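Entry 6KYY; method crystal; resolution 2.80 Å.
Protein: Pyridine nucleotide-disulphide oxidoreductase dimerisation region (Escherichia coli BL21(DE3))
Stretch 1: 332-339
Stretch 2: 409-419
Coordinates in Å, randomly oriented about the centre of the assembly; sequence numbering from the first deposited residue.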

# COMPACT_ATOMS: atom_id res chain seq x y z
N ARG B 332 16.74 -17.85 -2.37
CA ARG B 332 15.86 -16.88 -3.00
C ARG B 332 14.83 -17.57 -3.89
O ARG B 332 15.19 -18.42 -4.71
CB ARG B 332 16.68 -15.89 -3.83
CG ARG B 332 17.05 -14.62 -3.09
CD ARG B 332 18.22 -13.92 -3.76
NE ARG B 332 19.01 -13.15 -2.80
CZ ARG B 332 20.20 -12.62 -3.07
NH1 ARG B 332 20.74 -12.78 -4.28
NH2 ARG B 332 20.85 -11.93 -2.15
N LYS B 333 13.57 -17.21 -3.71
CA LYS B 333 12.51 -17.73 -4.57
C LYS B 333 11.40 -16.69 -4.67
O LYS B 333 11.15 -15.94 -3.72
CB LYS B 333 11.96 -19.06 -4.05
CG LYS B 333 11.20 -18.98 -2.74
CD LYS B 333 10.51 -20.30 -2.43
CE LYS B 333 10.06 -20.38 -0.98
NZ LYS B 333 8.98 -21.40 -0.80
N ASN B 334 10.75 -16.66 -5.83
CA ASN B 334 9.65 -15.74 -6.12
C ASN B 334 10.03 -14.30 -5.76
O ASN B 334 9.40 -13.63 -4.95
CB ASN B 334 8.37 -16.16 -5.39
CG ASN B 334 8.05 -17.63 -5.59
OD1 ASN B 334 8.07 -18.13 -6.71
ND2 ASN B 334 7.73 -18.32 -4.50
N VAL B 335 11.10 -13.83 -6.41
CA VAL B 335 11.60 -12.47 -6.19
C VAL B 335 10.66 -11.48 -6.87
O VAL B 335 10.48 -11.54 -8.09
CB VAL B 335 13.04 -12.32 -6.71
CG1 VAL B 335 13.49 -10.88 -6.57
CG2 VAL B 335 13.98 -13.25 -5.96
N PRO B 336 10.04 -10.57 -6.12
CA PRO B 336 9.11 -9.61 -6.73
C PRO B 336 9.82 -8.35 -7.22
O PRO B 336 10.93 -8.02 -6.81
CB PRO B 336 8.16 -9.29 -5.57
CG PRO B 336 9.03 -9.40 -4.35
CD PRO B 336 10.11 -10.42 -4.66
N TYR B 337 9.13 -7.66 -8.13
CA TYR B 337 9.62 -6.38 -8.64
C TYR B 337 8.43 -5.52 -9.02
O TYR B 337 7.30 -6.00 -9.17
CB TYR B 337 10.56 -6.58 -9.84
CG TYR B 337 9.91 -7.16 -11.08
CD1 TYR B 337 9.89 -8.54 -11.29
CD2 TYR B 337 9.35 -6.34 -12.04
CE1 TYR B 337 9.31 -9.07 -12.42
CE2 TYR B 337 8.76 -6.87 -13.18
CZ TYR B 337 8.75 -8.23 -13.36
OH TYR B 337 8.16 -8.76 -14.49
N SER B 338 8.69 -4.22 -9.18
CA SER B 338 7.64 -3.26 -9.47
C SER B 338 8.15 -2.17 -10.40
O SER B 338 9.28 -1.70 -10.26
CB SER B 338 7.08 -2.63 -8.18
OG SER B 338 7.00 -3.59 -7.14
N VAL B 339 7.30 -1.78 -11.35
CA VAL B 339 7.58 -0.71 -12.30
C VAL B 339 6.75 0.49 -11.86
O VAL B 339 5.52 0.47 -11.93
CB VAL B 339 7.25 -1.11 -13.74
CG1 VAL B 339 7.74 -0.06 -14.72
CG2 VAL B 339 7.83 -2.47 -14.04
N MET B 409 0.67 -4.50 -2.08
CA MET B 409 -0.08 -5.75 -2.02
C MET B 409 0.62 -6.88 -2.76
O MET B 409 0.27 -8.05 -2.55
CB MET B 409 -1.49 -5.55 -2.59
CG MET B 409 -1.54 -5.53 -4.10
SD MET B 409 -3.14 -4.97 -4.72
CE MET B 409 -2.79 -3.24 -4.92
N ILE B 410 1.59 -6.58 -3.62
CA ILE B 410 2.36 -7.64 -4.27
C ILE B 410 3.15 -8.43 -3.24
O ILE B 410 3.43 -9.62 -3.44
CB ILE B 410 3.27 -7.05 -5.37
CG1 ILE B 410 3.87 -8.17 -6.23
CG2 ILE B 410 4.38 -6.21 -4.76
CD1 ILE B 410 2.85 -8.87 -7.11
N ASN B 411 3.50 -7.80 -2.12
CA ASN B 411 4.15 -8.52 -1.03
C ASN B 411 3.20 -9.49 -0.35
O ASN B 411 3.66 -10.45 0.28
CB ASN B 411 4.72 -7.53 -0.01
CG ASN B 411 5.68 -6.54 -0.64
OD1 ASN B 411 6.76 -6.90 -1.10
ND2 ASN B 411 5.29 -5.27 -0.66
N ILE B 412 1.89 -9.26 -0.45
CA ILE B 412 0.92 -10.23 0.08
C ILE B 412 0.90 -11.48 -0.79
O ILE B 412 0.86 -12.61 -0.28
CB ILE B 412 -0.48 -9.60 0.19
CG1 ILE B 412 -0.46 -8.39 1.13
CG2 ILE B 412 -1.49 -10.62 0.66
CD1 ILE B 412 -1.83 -7.83 1.42
N VAL B 413 0.92 -11.30 -2.11
CA VAL B 413 0.90 -12.44 -3.02
C VAL B 413 2.19 -13.26 -2.87
O VAL B 413 2.15 -14.49 -2.86
CB VAL B 413 0.70 -11.97 -4.47
CG1 VAL B 413 0.74 -13.14 -5.43
CG2 VAL B 413 -0.62 -11.21 -4.59
N LYS B 414 3.33 -12.58 -2.75
CA LYS B 414 4.59 -13.28 -2.57
C LYS B 414 4.62 -14.05 -1.26
O LYS B 414 5.31 -15.07 -1.15
CB LYS B 414 5.75 -12.28 -2.61
CG LYS B 414 7.13 -12.92 -2.62
CD LYS B 414 7.96 -12.43 -1.45
CE LYS B 414 9.44 -12.64 -1.72
NZ LYS B 414 9.71 -13.99 -2.27
N MET B 415 3.86 -13.59 -0.26
CA MET B 415 3.84 -14.24 1.04
C MET B 415 3.37 -15.69 0.93
O MET B 415 4.11 -16.62 1.27
CB MET B 415 2.93 -13.46 1.99
CG MET B 415 3.64 -12.40 2.81
SD MET B 415 4.51 -13.10 4.23
CE MET B 415 5.90 -11.99 4.33
N VAL B 416 2.15 -15.90 0.44
CA VAL B 416 1.59 -17.25 0.40
C VAL B 416 2.25 -18.11 -0.67
O VAL B 416 2.19 -19.34 -0.58
CB VAL B 416 0.06 -17.19 0.19
CG1 VAL B 416 -0.57 -16.18 1.13
CG2 VAL B 416 -0.27 -16.85 -1.25
N MET B 417 2.89 -17.50 -1.67
CA MET B 417 3.61 -18.30 -2.66
C MET B 417 4.88 -18.89 -2.05
O MET B 417 5.24 -20.04 -2.35
CB MET B 417 3.94 -17.45 -3.89
CG MET B 417 2.76 -17.23 -4.81
SD MET B 417 3.15 -16.69 -6.48
CE MET B 417 4.92 -16.47 -6.38
N ASP B 418 5.57 -18.13 -1.20
CA ASP B 418 6.74 -18.66 -0.52
C ASP B 418 6.35 -19.75 0.48
O ASP B 418 7.05 -20.76 0.60
CB ASP B 418 7.49 -17.53 0.19
CG ASP B 418 8.29 -16.67 -0.77
OD1 ASP B 418 8.70 -15.55 -0.37
OD2 ASP B 418 8.52 -17.11 -1.92
N ALA B 419 5.24 -19.56 1.19
CA ALA B 419 4.78 -20.52 2.18
C ALA B 419 4.03 -21.70 1.57
O ALA B 419 3.55 -22.56 2.31
CB ALA B 419 3.89 -19.82 3.21

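A lysine buried in a protein must find partners for its charged end, and a loop lying against a helix can supply them from its own backbone. The contact between residues 332–339 and 409–419 of this oxidoreductase illustrates the principle. The first stretch is a loop, with Asn 334 in a left-handed conformation (phi/psi 50/59), that becomes a strand at Tyr 337; the second is a helix through Asp 418, kinked near Asn 411 and Ile 412. The backbones come nearest at Asn 334 and Lys 414, whose CA atoms lie 6.7 Å apart, and the two stretches together bury 424 Å².

Asn 334, the residue most covered by the opposing stretch, directs its CA-to-CB bond toward the helix and bonds through both backbone and side chain. Its carbonyl O accepts a hydrogen bond of 2.7 Å from Lys 414 NZ, while its amide ND2 donates one to Asp 418 OD2 at 3.0 Å, with an N-H...O angle of 157° that indicates a well-aligned donor. Its side chain also meets a nonpolar surface: CG lies 3.4 Å from Met 417 CE.

Lys 414 answers from the helix. Its ammonium group also forms a salt bridge with Asp 418, NZ to OD1 at 2.7 Å, one helical turn along. The carboxylate thus links the two stretches, since OD1 holds the lysine and OD2 takes the asparagine amide. Lys 333 O sits 2.8 Å from Lys 414 NZ, placing a second loop carbonyl close to the positive charge. The buried ammonium is therefore approached by three oxygens, two from the loop and one from the helix, which helps offset the cost of removing it from water. The aliphatic part of the lysine has a different neighbour: CE lies 3.7 Å from Pro 336 CD.

Pro 336, covered as extensively as Lys 414, also points its CA-to-CB bond toward the helix and carries the contact into apolar territory. Its CB is 4.5 Å from Ile 410 CG1, one turn before Lys 414, a loose contact that suits two hydrocarbon groups.

At the other end, Lys 333 starts sideways but its side chain reaches the helix, where NZ donates a very short hydrogen bond of 2.5 Å to the backbone O of Asp 418. A carbonyl in the last turn of a helix can lack an amide partner farther along, and so is a natural target for such a donor.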